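PDB 1VL6: malate oxidoreductase from Thermotoga maritima, which probably catalyses the NAD-dependent oxidative decarboxylation of malate to pyruvate, as a malic enzyme with a C-terminal NAD-binding domain. Local coordinates for residues V173-A178 / F291-P296; L180-L185 / A310-T315; K184-K189 / K287-A292. All blocks are in the same frame, centred on the assembly; numbering follows the deposited sequence.

Contact 1: residues V173-A178 / F291-P296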
ATOM      1  N   VAL A 173     -10.735  11.837  28.687  1.00 61.60           N
ATOM      2  CA  VAL A 173      -9.697  10.872  29.091  1.00 61.78           C
ATOM      3  C   VAL A 173      -8.336  11.550  29.236  1.00 62.97           C
ATOM      4  O   VAL A 173      -7.676  11.417  30.266  1.00 64.02           O
ATOM      5  CB  VAL A 173      -9.608   9.709  28.110  1.00 58.68           C
ATOM      6  CG1 VAL A 173      -8.344   8.881  28.317  1.00 65.13           C
ATOM      7  CG2 VAL A 173     -10.812   8.841  28.279  1.00 61.91           C
ATOM      8  N   VAL A 174      -7.943  12.305  28.229  1.00 62.61           N
ATOM      9  CA  VAL A 174      -6.654  12.932  28.262  1.00 64.49           C
ATOM     10  C   VAL A 174      -6.594  14.038  29.318  1.00 63.02           C
ATOM     11  O   VAL A 174      -5.601  14.164  30.025  1.00 63.06           O
ATOM     12  CB  VAL A 174      -6.280  13.483  26.889  1.00 67.53           C
ATOM     13  CG1 VAL A 174      -4.902  14.050  26.911  1.00 75.38           C
ATOM     14  CG2 VAL A 174      -6.299  12.385  25.891  1.00 67.04           C
ATOM     15  N   VAL A 175      -7.645  14.825  29.459  1.00 61.60           N
ATOM     16  CA  VAL A 175      -7.646  15.888  30.483  1.00 60.86           C
ATOM     17  C   VAL A 175      -7.500  15.251  31.873  1.00 60.82           C
ATOM     18  O   VAL A 175      -6.744  15.720  32.696  1.00 60.14           O
ATOM     19  CB  VAL A 175      -8.926  16.675  30.422  1.00 62.08           C
ATOM     20  CG1 VAL A 175      -9.101  17.569  31.647  1.00 63.19           C
ATOM     21  CG2 VAL A 175      -9.002  17.514  29.116  1.00 65.25           C
ATOM     22  N   SER A 176      -8.195  14.140  32.093  1.00 60.66           N
ATOM     23  CA  SER A 176      -8.161  13.439  33.340  1.00 60.51           C
ATOM     24  C   SER A 176      -6.776  12.917  33.639  1.00 62.49           C
ATOM     25  O   SER A 176      -6.299  13.056  34.766  1.00 65.85           O
ATOM     26  CB  SER A 176      -9.128  12.275  33.288  1.00 62.64           C
ATOM     27  OG  SER A 176     -10.462  12.752  33.275  1.00 57.24           O
ATOM     28  N   ALA A 177      -6.104  12.302  32.680  1.00 61.60           N
ATOM     29  CA  ALA A 177      -4.750  11.819  32.962  1.00 62.43           C
ATOM     30  C   ALA A 177      -3.832  12.981  33.273  1.00 62.75           C
ATOM     31  O   ALA A 177      -3.042  12.915  34.182  1.00 63.10           O
ATOM     32  CB  ALA A 177      -4.203  11.037  31.807  1.00 65.45           C
ATOM     33  N   ALA A 178      -3.933  14.054  32.495  1.00 63.21           N
ATOM     34  CA  ALA A 178      -3.113  15.237  32.735  1.00 62.85           C
ATOM     35  C   ALA A 178      -3.386  15.748  34.137  1.00 63.52           C
ATOM     36  O   ALA A 178      -2.472  16.119  34.859  1.00 62.54           O
ATOM     37  CB  ALA A 178      -3.444  16.315  31.699  1.00 63.54           C
ATOM     38  N   PHE A 291      -4.936  24.574  32.732  1.00 63.59           N
ATOM     39  CA  PHE A 291      -5.081  23.804  31.520  1.00 62.57           C
ATOM     40  C   PHE A 291      -5.911  24.765  30.662  1.00 63.98           C
ATOM     41  O   PHE A 291      -7.125  24.962  30.934  1.00 64.78           O
ATOM     42  CB  PHE A 291      -5.874  22.508  31.762  1.00 60.61           C
ATOM     43  CG  PHE A 291      -5.139  21.393  32.490  1.00 58.21           C
ATOM     44  CD1 PHE A 291      -3.886  21.548  33.048  1.00 65.16           C
ATOM     45  CD2 PHE A 291      -5.788  20.171  32.691  1.00 67.61           C
ATOM     46  CE1 PHE A 291      -3.274  20.491  33.728  1.00 60.74           C
ATOM     47  CE2 PHE A 291      -5.183  19.107  33.364  1.00 60.69           C
ATOM     48  CZ  PHE A 291      -3.926  19.270  33.877  1.00 66.86           C
ATOM     49  N   ALA A 292      -5.287  25.400  29.683  1.00 62.86           N
ATOM     50  CA  ALA A 292      -6.018  26.352  28.870  1.00 63.37           C
ATOM     51  C   ALA A 292      -6.098  25.780  27.497  1.00 63.44           C
ATOM     52  O   ALA A 292      -5.225  26.024  26.666  1.00 65.02           O
ATOM     53  CB  ALA A 292      -5.337  27.722  28.871  1.00 60.83           C
ATOM     54  N   LEU A 293      -7.170  25.039  27.259  1.00 63.25           N
ATOM     55  CA  LEU A 293      -7.282  24.173  26.086  1.00 63.06           C
ATOM     56  C   LEU A 293      -8.181  24.760  24.982  1.00 63.56           C
ATOM     57  O   LEU A 293      -8.439  24.121  23.975  1.00 64.06           O
ATOM     58  CB  LEU A 293      -7.799  22.790  26.506  1.00 60.90           C
ATOM     59  CG  LEU A 293      -7.130  22.203  27.755  1.00 64.13           C
ATOM     60  CD1 LEU A 293      -7.670  20.883  28.128  1.00 60.80           C
ATOM     61  CD2 LEU A 293      -5.676  22.109  27.548  1.00 73.08           C
ATOM     62  N   ALA A 294      -8.642  25.981  25.116  1.00 63.82           N
ATOM     63  CA  ALA A 294      -9.374  26.563  23.977  1.00 64.72           C
ATOM     64  C   ALA A 294      -8.559  26.427  22.693  1.00 64.70           C
ATOM     65  O   ALA A 294      -7.358  26.656  22.676  1.00 67.46           O
ATOM     66  CB  ALA A 294      -9.723  28.013  24.221  1.00 62.36           C
ATOM     67  N   ASN A 295      -9.245  26.084  21.622  1.00 66.89           N
ATOM     68  CA  ASN A 295      -8.624  25.895  20.339  1.00 70.19           C
ATOM     69  C   ASN A 295      -9.224  26.870  19.351  1.00 68.12           C
ATOM     70  O   ASN A 295     -10.438  26.915  19.189  1.00 67.86           O
ATOM     71  CB  ASN A 295      -8.794  24.395  19.954  1.00 76.35           C
ATOM     72  CG  ASN A 295      -9.180  24.153  18.492  1.00 75.99           C
ATOM     73  OD1 ASN A 295      -8.631  24.762  17.583  1.00 80.03           O
ATOM     74  ND2 ASN A 295     -10.100  23.205  18.272  1.00 82.17           N
ATOM     75  N   PRO A 296      -8.401  27.629  18.648  1.00 66.38           N
ATOM     76  CA  PRO A 296      -6.975  27.497  18.641  1.00 66.50           C
ATOM     77  C   PRO A 296      -6.194  28.443  19.552  1.00 66.67           C
ATOM     78  O   PRO A 296      -5.000  28.183  19.744  1.00 68.56           O
ATOM     79  CB  PRO A 296      -6.637  27.805  17.174  1.00 67.23           C
ATOM     80  CG  PRO A 296      -7.633  28.798  16.782  1.00 64.42           C
ATOM     81  CD  PRO A 296      -8.837  28.649  17.682  1.00 67.30           C
TER
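Phe291 and Leu293 reach from the end of strand 289-292 and the loop after it to one flank of helix 166-186, where Val175 and Ala178 receive them. All the contacts across the pair are van der Waals ones, and they are of two kinds. The first is ring against helix. Placing CG opposite the carbonyl carbon (chi1 -74°) sends the Phe291 ring out from the sheet, so that its far edge meets the helix. There Phe291 CZ lies 3.6 Å from Ala178 C, and Phe291 CE2 comes within 3.8 Å of Val175 O; both backbone atoms sit at the ring edge, near its plane. Ala178 CB reaches the same ring atoms from off the plane, 3.7 Å from Phe291 CE2. The small alanine lets the aromatic ring come right up to the helix backbone. Val175 CG1 is also turned to the ring, 4.3 Å from Phe291 CD2.

The setting is the Rossmann-type NAD-binding domain of malic enzymes, in which helices pack on a largely parallel sheet; helix 166-186 packs against strand 289-292. Val175 also touches Ile207 of helix 202-214 and Ile268 of strand 266-269, and Ile268 meets Phe291 as well, making this a buried part of the core. With an alanine at Phe291, Ala178 CB and Val175 CG1 would probably lose their aromatic neighbour and a gap would open between helix and sheet.

The second kind is aliphatic. The other branch of Val175, CG2, meets CD1 of Leu293 at 3.8 Å, the two side chains passing at a slant. Val175 thus uses both methyls, one for each residue of 291-296 that it touches. Beyond this pair, the backbone of Phe291 is hydrogen-bonded to Phe267 and Gly269 of the adjacent strand.

Contact 2: residues L180-L185 / A310-T315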
ATOM      1  N   LEU A 180      -4.599  14.161  36.820  1.00 60.75           N
ATOM      2  CA  LEU A 180      -4.005  13.268  37.848  1.00 60.09           C
ATOM      3  C   LEU A 180      -2.524  13.482  38.056  1.00 60.43           C
ATOM      4  O   LEU A 180      -2.051  13.520  39.194  1.00 63.30           O
ATOM      5  CB  LEU A 180      -4.253  11.804  37.534  1.00 53.97           C
ATOM      6  CG  LEU A 180      -5.736  11.431  37.646  1.00 63.06           C
ATOM      7  CD1 LEU A 180      -5.975  10.041  37.112  1.00 68.57           C
ATOM      8  CD2 LEU A 180      -6.247  11.530  39.064  1.00 61.50           C
ATOM      9  N   ASN A 181      -1.777  13.615  36.970  1.00 61.78           N
ATOM     10  CA  ASN A 181      -0.340  13.822  37.076  1.00 62.51           C
ATOM     11  C   ASN A 181      -0.002  15.218  37.614  1.00 62.83           C
ATOM     12  O   ASN A 181       0.866  15.381  38.474  1.00 64.01           O
ATOM     13  CB  ASN A 181       0.318  13.518  35.747  1.00 59.22           C
ATOM     14  CG  ASN A 181       0.525  12.011  35.530  1.00 64.30           C
ATOM     15  OD1 ASN A 181       0.320  11.180  36.427  1.00 62.38           O
ATOM     16  ND2 ASN A 181       0.949  11.665  34.344  1.00 55.40           N
ATOM     17  N   ALA A 182      -0.708  16.222  37.139  1.00 61.82           N
ATOM     18  CA  ALA A 182      -0.499  17.551  37.677  1.00 63.33           C
ATOM     19  C   ALA A 182      -0.762  17.575  39.201  1.00 63.01           C
ATOM     20  O   ALA A 182      -0.018  18.168  39.966  1.00 58.97           O
ATOM     21  CB  ALA A 182      -1.402  18.556  36.937  1.00 64.68           C
ATOM     22  N   LEU A 183      -1.838  16.910  39.611  1.00 63.75           N
ATOM     23  CA  LEU A 183      -2.225  16.830  41.010  1.00 63.74           C
ATOM     24  C   LEU A 183      -1.125  16.192  41.867  1.00 63.11           C
ATOM     25  O   LEU A 183      -0.816  16.682  42.929  1.00 64.55           O
ATOM     26  CB  LEU A 183      -3.547  16.044  41.149  1.00 63.71           C
ATOM     27  CG  LEU A 183      -4.095  15.947  42.563  1.00 65.42           C
ATOM     28  CD1 LEU A 183      -4.548  17.367  43.000  1.00 68.67           C
ATOM     29  CD2 LEU A 183      -5.215  14.934  42.722  1.00 58.13           C
ATOM     30  N   LYS A 184      -0.547  15.118  41.374  1.00 61.77           N
ATOM     31  CA  LYS A 184       0.547  14.478  42.024  1.00 63.62           C
ATOM     32  C   LYS A 184       1.674  15.461  42.252  1.00 62.00           C
ATOM     33  O   LYS A 184       2.189  15.536  43.354  1.00 61.36           O
ATOM     34  CB  LYS A 184       1.012  13.274  41.201  1.00 65.58           C
ATOM     35  CG  LYS A 184       2.198  12.540  41.750  1.00 69.48           C
ATOM     36  CD  LYS A 184       2.643  11.415  40.747  1.00 75.60           C
ATOM     37  CE  LYS A 184       4.074  10.849  41.098  1.00 85.11           C
ATOM     38  NZ  LYS A 184       4.657   9.920  40.032  1.00 84.63           N
ATOM     39  N   LEU A 185       2.071  16.190  41.219  1.00 62.54           N
ATOM     40  CA  LEU A 185       3.174  17.145  41.310  1.00 62.36           C
ATOM     41  C   LEU A 185       2.896  18.266  42.293  1.00 62.78           C
ATOM     42  O   LEU A 185       3.767  18.734  42.969  1.00 65.06           O
ATOM     43  CB  LEU A 185       3.465  17.759  39.943  1.00 62.88           C
ATOM     44  CG  LEU A 185       4.046  16.710  39.004  1.00 66.46           C
ATOM     45  CD1 LEU A 185       4.108  17.170  37.578  1.00 62.26           C
ATOM     46  CD2 LEU A 185       5.416  16.314  39.499  1.00 58.52           C
ATOM     47  N   ALA A 310       1.831  30.800  37.390  1.00 63.72           N
ATOM     48  CA  ALA A 310       1.311  29.450  37.199  1.00 63.82           C
ATOM     49  C   ALA A 310       2.372  28.411  37.504  1.00 64.86           C
ATOM     50  O   ALA A 310       3.493  28.530  37.069  1.00 65.68           O
ATOM     51  CB  ALA A 310       0.802  29.259  35.760  1.00 66.08           C
ATOM     52  N   PHE A 311       2.019  27.373  38.246  1.00 66.84           N
ATOM     53  CA  PHE A 311       2.982  26.266  38.528  1.00 64.76           C
ATOM     54  C   PHE A 311       3.060  25.318  37.372  1.00 65.26           C
ATOM     55  O   PHE A 311       4.116  24.808  37.107  1.00 67.30           O
ATOM     56  CB  PHE A 311       2.524  25.481  39.746  1.00 65.64           C
ATOM     57  CG  PHE A 311       3.277  24.234  40.007  1.00 64.64           C
ATOM     58  CD1 PHE A 311       4.649  24.255  40.158  1.00 66.85           C
ATOM     59  CD2 PHE A 311       2.590  23.029  40.201  1.00 61.68           C
ATOM     60  CE1 PHE A 311       5.351  23.081  40.435  1.00 62.33           C
ATOM     61  CE2 PHE A 311       3.257  21.881  40.507  1.00 55.92           C
ATOM     62  CZ  PHE A 311       4.652  21.901  40.623  1.00 65.91           C
ATOM     63  N   ILE A 312       1.933  25.044  36.707  1.00 65.43           N
ATOM     64  CA  ILE A 312       1.892  24.147  35.510  1.00 63.97           C
ATOM     65  C   ILE A 312       0.887  24.698  34.502  1.00 64.00           C
ATOM     66  O   ILE A 312      -0.251  25.104  34.870  1.00 64.89           O
ATOM     67  CB  ILE A 312       1.448  22.733  35.880  1.00 63.90           C
ATOM     68  CG1 ILE A 312       2.547  21.997  36.619  1.00 67.48           C
ATOM     69  CG2 ILE A 312       1.054  21.936  34.625  1.00 64.01           C
ATOM     70  CD1 ILE A 312       2.052  20.736  37.354  1.00 67.90           C
ATOM     71  N   VAL A 313       1.293  24.686  33.241  1.00 61.63           N
ATOM     72  CA  VAL A 313       0.441  25.214  32.208  1.00 62.68           C
ATOM     73  C   VAL A 313       0.343  24.168  31.098  1.00 63.10           C
ATOM     74  O   VAL A 313       1.349  23.548  30.680  1.00 62.17           O
ATOM     75  CB  VAL A 313       1.026  26.534  31.666  1.00 62.83           C
ATOM     76  CG1 VAL A 313       0.191  27.065  30.535  1.00 68.03           C
ATOM     77  CG2 VAL A 313       1.119  27.533  32.750  1.00 67.24           C
ATOM     78  N   ALA A 314      -0.873  23.961  30.631  1.00 63.14           N
ATOM     79  CA  ALA A 314      -1.098  23.030  29.555  1.00 64.11           C
ATOM     80  C   ALA A 314      -2.034  23.651  28.550  1.00 62.52           C
ATOM     81  O   ALA A 314      -2.882  24.451  28.912  1.00 60.60           O
ATOM     82  CB  ALA A 314      -1.700  21.715  30.104  1.00 66.14           C
ATOM     83  N   THR A 315      -1.877  23.277  27.278  1.00 64.00           N
ATOM     84  CA  THR A 315      -2.823  23.720  26.241  1.00 63.81           C
ATOM     85  C   THR A 315      -3.104  22.634  25.256  1.00 64.15           C
ATOM     86  O   THR A 315      -2.596  21.521  25.364  1.00 64.37           O
ATOM     87  CB  THR A 315      -2.351  24.917  25.437  1.00 61.33           C
ATOM     88  OG1 THR A 315      -1.567  24.445  24.338  1.00 63.80           O
ATOM     89  CG2 THR A 315      -1.495  25.819  26.244  1.00 60.36           C
TER
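Ala182 and Ile312 bring the backbones of helix 166-186 and strand 312-315 closest, with their CA atoms 7.3 Å apart and no hydrogen bond between the two segments. This is helix-on-sheet packing in the Rossmann-type NAD-binding domain: strand 312-315 is an outermost strand of the sheet within the chain, and the C-terminal turns of the helix lie against it.

Ile312 supplies the central group. Its CG1 stands opposite the carbonyl carbon (chi1 -73°) and the chain then runs on extended, which carries CD1 out to the helix. That methyl touches Ala182 at both CA and CB, with Ile312 CD1 to Ala182 CB at 4.1 Å. It also meets a leucine branch, Leu185 CD1 lying 4.1 Å from Ile312 CD1, and these two side chains cross at about a right angle. A single isoleucine methyl therefore serves two residues one helical turn apart.

Phe311 works at the end of the helix. Its ring is packed on one face by CG1 of the following Ile312, 3.7 Å above the plane and displaced toward the rim, so the two consecutive residues present one apolar group to the helix. Around the contact, Ala182 also touches Phe291 and Phe266 of the inner strands, while Phe311 lies against Lys287. On the other side of the helix, Asn181 ND2 is hydrogen-bonded to the carbonyl oxygens of Ala357 and Ile367. Across the segments, the Phe311 ring meets Leu185 through its CE2 atom, 4.2 Å from Leu185 CB and 4.0 Å from Leu185 O, the oxygen approaching the ring obliquely.

Contact 3: residues K184-K189 / K287-A292; sequences KLTEKK and KPVIFA
With CG opposite the carbonyl carbon (chi1 -68°) and the chain extended beyond it, Lys188 stretches from the turn after helix 166-186 toward Lys287, while Val289 has CG1 anti to its backbone N (chi1 173°), which sets CG2 opposite the carbonyl carbon, facing Thr186. The ammonium end of Lys188 passes near the loop just before strand 289-292 without bonding to Lys287: Lys188 NZ is 4.1 Å from Lys287 O. Its strongest partner is Asp265, with which it forms a salt bridge, and Arg286 O accepts a hydrogen bond from it.

Thr186 fills the middle of the contact. Its OG1 lies 3.9 Å from Lys287 O, too far to count as a hydrogen bond, and 4.0 Å from CG2 of Val289, whose side chain it meets at a slant. Glu187 and Lys287 carry opposite charges, but Glu187 OE1 and Lys287 NZ remain 5.4 Å apart, so any attraction is probably diffuse.

Glu187 departs from helical geometry with positive phi (67°). The helix end abuts the start of strand 289-292, which runs between strands 266-269 and 312-315.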
ATOM      1  N   LYS A 184      -0.547  15.118  41.374  1.00 61.77           N
ATOM      2  CA  LYS A 184       0.547  14.478  42.024  1.00 63.62           C
ATOM      3  C   LYS A 184       1.674  15.461  42.252  1.00 62.00           C
ATOM      4  O   LYS A 184       2.189  15.536  43.354  1.00 61.36           O
ATOM      5  CB  LYS A 184       1.012  13.274  41.201  1.00 65.58           C
ATOM      6  CG  LYS A 184       2.198  12.540  41.750  1.00 69.48           C
ATOM      7  CD  LYS A 184       2.643  11.415  40.747  1.00 75.60           C
ATOM      8  CE  LYS A 184       4.074  10.849  41.098  1.00 85.11           C
ATOM      9  NZ  LYS A 184       4.657   9.920  40.032  1.00 84.63           N
ATOM     10  N   LEU A 185       2.071  16.190  41.219  1.00 62.54           N
ATOM     11  CA  LEU A 185       3.174  17.145  41.310  1.00 62.36           C
ATOM     12  C   LEU A 185       2.896  18.266  42.293  1.00 62.78           C
ATOM     13  O   LEU A 185       3.767  18.734  42.969  1.00 65.06           O
ATOM     14  CB  LEU A 185       3.465  17.759  39.943  1.00 62.88           C
ATOM     15  CG  LEU A 185       4.046  16.710  39.004  1.00 66.46           C
ATOM     16  CD1 LEU A 185       4.108  17.170  37.578  1.00 62.26           C
ATOM     17  CD2 LEU A 185       5.416  16.314  39.499  1.00 58.52           C
ATOM     18  N   THR A 186       1.659  18.665  42.340  1.00 63.28           N
ATOM     19  CA  THR A 186       1.102  19.591  43.293  1.00 63.21           C
ATOM     20  C   THR A 186       1.123  19.148  44.760  1.00 63.40           C
ATOM     21  O   THR A 186       1.087  19.969  45.697  1.00 64.48           O
ATOM     22  CB  THR A 186      -0.354  19.732  42.806  1.00 66.19           C
ATOM     23  OG1 THR A 186      -0.509  20.955  42.048  1.00 71.11           O
ATOM     24  CG2 THR A 186      -1.266  19.790  43.871  1.00 59.34           C
ATOM     25  N   GLU A 187       1.102  17.844  44.961  1.00 63.81           N
ATOM     26  CA  GLU A 187       1.105  17.238  46.291  1.00 64.41           C
ATOM     27  C   GLU A 187      -0.156  17.494  47.111  1.00 63.46           C
ATOM     28  O   GLU A 187      -0.147  17.299  48.314  1.00 65.73           O
ATOM     29  CB  GLU A 187       2.353  17.630  47.091  1.00 62.98           C
ATOM     30  CG  GLU A 187       3.587  16.879  46.638  1.00 68.84           C
ATOM     31  CD  GLU A 187       4.871  17.259  47.367  1.00 71.52           C
ATOM     32  OE1 GLU A 187       5.190  18.477  47.520  1.00 79.34           O
ATOM     33  OE2 GLU A 187       5.581  16.314  47.762  1.00 81.49           O
ATOM     34  N   LYS A 188      -1.245  17.852  46.464  1.00 61.03           N
ATOM     35  CA  LYS A 188      -2.517  18.100  47.114  1.00 59.87           C
ATOM     36  C   LYS A 188      -3.430  16.849  47.021  1.00 62.21           C
ATOM     37  O   LYS A 188      -3.204  15.961  46.189  1.00 61.88           O
ATOM     38  CB  LYS A 188      -3.213  19.267  46.418  1.00 60.17           C
ATOM     39  CG  LYS A 188      -2.546  20.593  46.603  1.00 56.95           C
ATOM     40  CD  LYS A 188      -3.091  21.669  45.705  1.00 55.32           C
ATOM     41  CE  LYS A 188      -2.415  23.050  45.999  1.00 54.08           C
ATOM     42  NZ  LYS A 188      -2.859  24.094  44.967  1.00 61.70           N
ATOM     43  N   LYS A 189      -4.462  16.787  47.870  1.00 64.06           N
ATOM     44  CA  LYS A 189      -5.396  15.624  47.924  1.00 63.53           C
ATOM     45  C   LYS A 189      -6.596  15.854  47.005  1.00 62.30           C
ATOM     46  O   LYS A 189      -7.188  16.911  47.021  1.00 66.88           O
ATOM     47  CB  LYS A 189      -5.909  15.364  49.346  1.00 60.72           C
ATOM     48  CG  LYS A 189      -4.818  15.250  50.390  1.00 60.52           C
ATOM     49  CD  LYS A 189      -5.380  14.910  51.784  1.00 66.20           C
ATOM     50  CE  LYS A 189      -4.409  14.006  52.558  1.00 73.21           C
ATOM     51  NZ  LYS A 189      -4.906  13.663  53.920  1.00 77.56           N
ATOM     52  N   LYS A 287       0.641  27.300  43.942  1.00 67.45           N
ATOM     53  CA  LYS A 287       0.975  26.344  42.897  1.00 67.33           C
ATOM     54  C   LYS A 287      -0.199  26.006  41.981  1.00 64.56           C
ATOM     55  O   LYS A 287      -0.519  24.857  41.744  1.00 63.14           O
ATOM     56  CB  LYS A 287       1.621  25.111  43.506  1.00 69.93           C
ATOM     57  CG  LYS A 287       3.095  25.377  43.961  1.00 74.79           C
ATOM     58  CD  LYS A 287       3.795  24.099  44.494  1.00 73.30           C
ATOM     59  CE  LYS A 287       5.332  24.074  44.231  1.00 87.45           C
ATOM     60  NZ  LYS A 287       5.890  22.641  44.146  1.00 88.23           N
ATOM     61  N   PRO A 288      -0.851  27.036  41.454  1.00 63.06           N
ATOM     62  CA  PRO A 288      -2.001  26.860  40.598  1.00 61.41           C
ATOM     63  C   PRO A 288      -1.675  26.228  39.259  1.00 62.92           C
ATOM     64  O   PRO A 288      -0.591  26.450  38.688  1.00 64.78           O
ATOM     65  CB  PRO A 288      -2.467  28.282  40.381  1.00 65.01           C
ATOM     66  CG  PRO A 288      -1.248  29.104  40.531  1.00 59.32           C
ATOM     67  CD  PRO A 288      -0.542  28.463  41.652  1.00 64.29           C
ATOM     68  N   VAL A 289      -2.634  25.459  38.760  1.00 62.39           N
ATOM     69  CA  VAL A 289      -2.498  24.726  37.549  1.00 62.53           C
ATOM     70  C   VAL A 289      -3.537  25.224  36.587  1.00 62.87           C
ATOM     71  O   VAL A 289      -4.721  25.392  36.982  1.00 64.44           O
ATOM     72  CB  VAL A 289      -2.707  23.228  37.780  1.00 64.15           C
ATOM     73  CG1 VAL A 289      -2.736  22.462  36.425  1.00 67.42           C
ATOM     74  CG2 VAL A 289      -1.601  22.710  38.604  1.00 62.61           C
ATOM     75  N   ILE A 290      -3.088  25.473  35.349  1.00 60.93           N
ATOM     76  CA  ILE A 290      -3.879  26.123  34.298  1.00 61.39           C
ATOM     77  C   ILE A 290      -3.812  25.242  33.040  1.00 63.61           C
ATOM     78  O   ILE A 290      -2.733  25.145  32.395  1.00 64.47           O
ATOM     79  CB  ILE A 290      -3.265  27.492  33.931  1.00 63.94           C
ATOM     80  CG1 ILE A 290      -3.167  28.418  35.137  1.00 62.52           C
ATOM     81  CG2 ILE A 290      -4.033  28.177  32.771  1.00 69.14           C
ATOM     82  CD1 ILE A 290      -4.419  28.853  35.676  1.00 65.58           C
ATOM     83  N   PHE A 291      -4.936  24.574  32.732  1.00 63.59           N
ATOM     84  CA  PHE A 291      -5.081  23.804  31.520  1.00 62.57           C
ATOM     85  C   PHE A 291      -5.911  24.765  30.662  1.00 63.98           C
ATOM     86  O   PHE A 291      -7.125  24.962  30.934  1.00 64.78           O
ATOM     87  CB  PHE A 291      -5.874  22.508  31.762  1.00 60.61           C
ATOM     88  CG  PHE A 291      -5.139  21.393  32.490  1.00 58.21           C
ATOM     89  CD1 PHE A 291      -3.886  21.548  33.048  1.00 65.16           C
ATOM     90  CD2 PHE A 291      -5.788  20.171  32.691  1.00 67.61           C
ATOM     91  CE1 PHE A 291      -3.274  20.491  33.728  1.00 60.74           C
ATOM     92  CE2 PHE A 291      -5.183  19.107  33.364  1.00 60.69           C
ATOM     93  CZ  PHE A 291      -3.926  19.270  33.877  1.00 66.86           C
ATOM     94  N   ALA A 292      -5.287  25.400  29.683  1.00 62.86           N
ATOM     95  CA  ALA A 292      -6.018  26.352  28.870  1.00 63.37           C
ATOM     96  C   ALA A 292      -6.098  25.780  27.497  1.00 63.44           C
ATOM     97  O   ALA A 292      -5.225  26.024  26.666  1.00 65.02           O
ATOM     98  CB  ALA A 292      -5.337  27.722  28.871  1.00 60.83           C
TER

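The three contacts fasten helix 166-186 and the turn after it to neighbouring strands of one sheet in the NAD-binding domain. Along the helix they come in the order 1, 2, 3, but their partner segments follow as 3, 1, 2, so contacts 1 and 2 cross. Contacts 1 and 3 share strand 289-292, contacts 2 and 3 share Lys184 and Leu185, and contact 2 uses the adjacent strand 312-315. Centres of contacts 2 and 3 are about 4 Å apart; that of contact 1 is about 11 Å from contact 2 and about 13 Å from contact 3. Roughly a hundred residues separate the partners, so the helix is tied to strands that lie much later in the sequence.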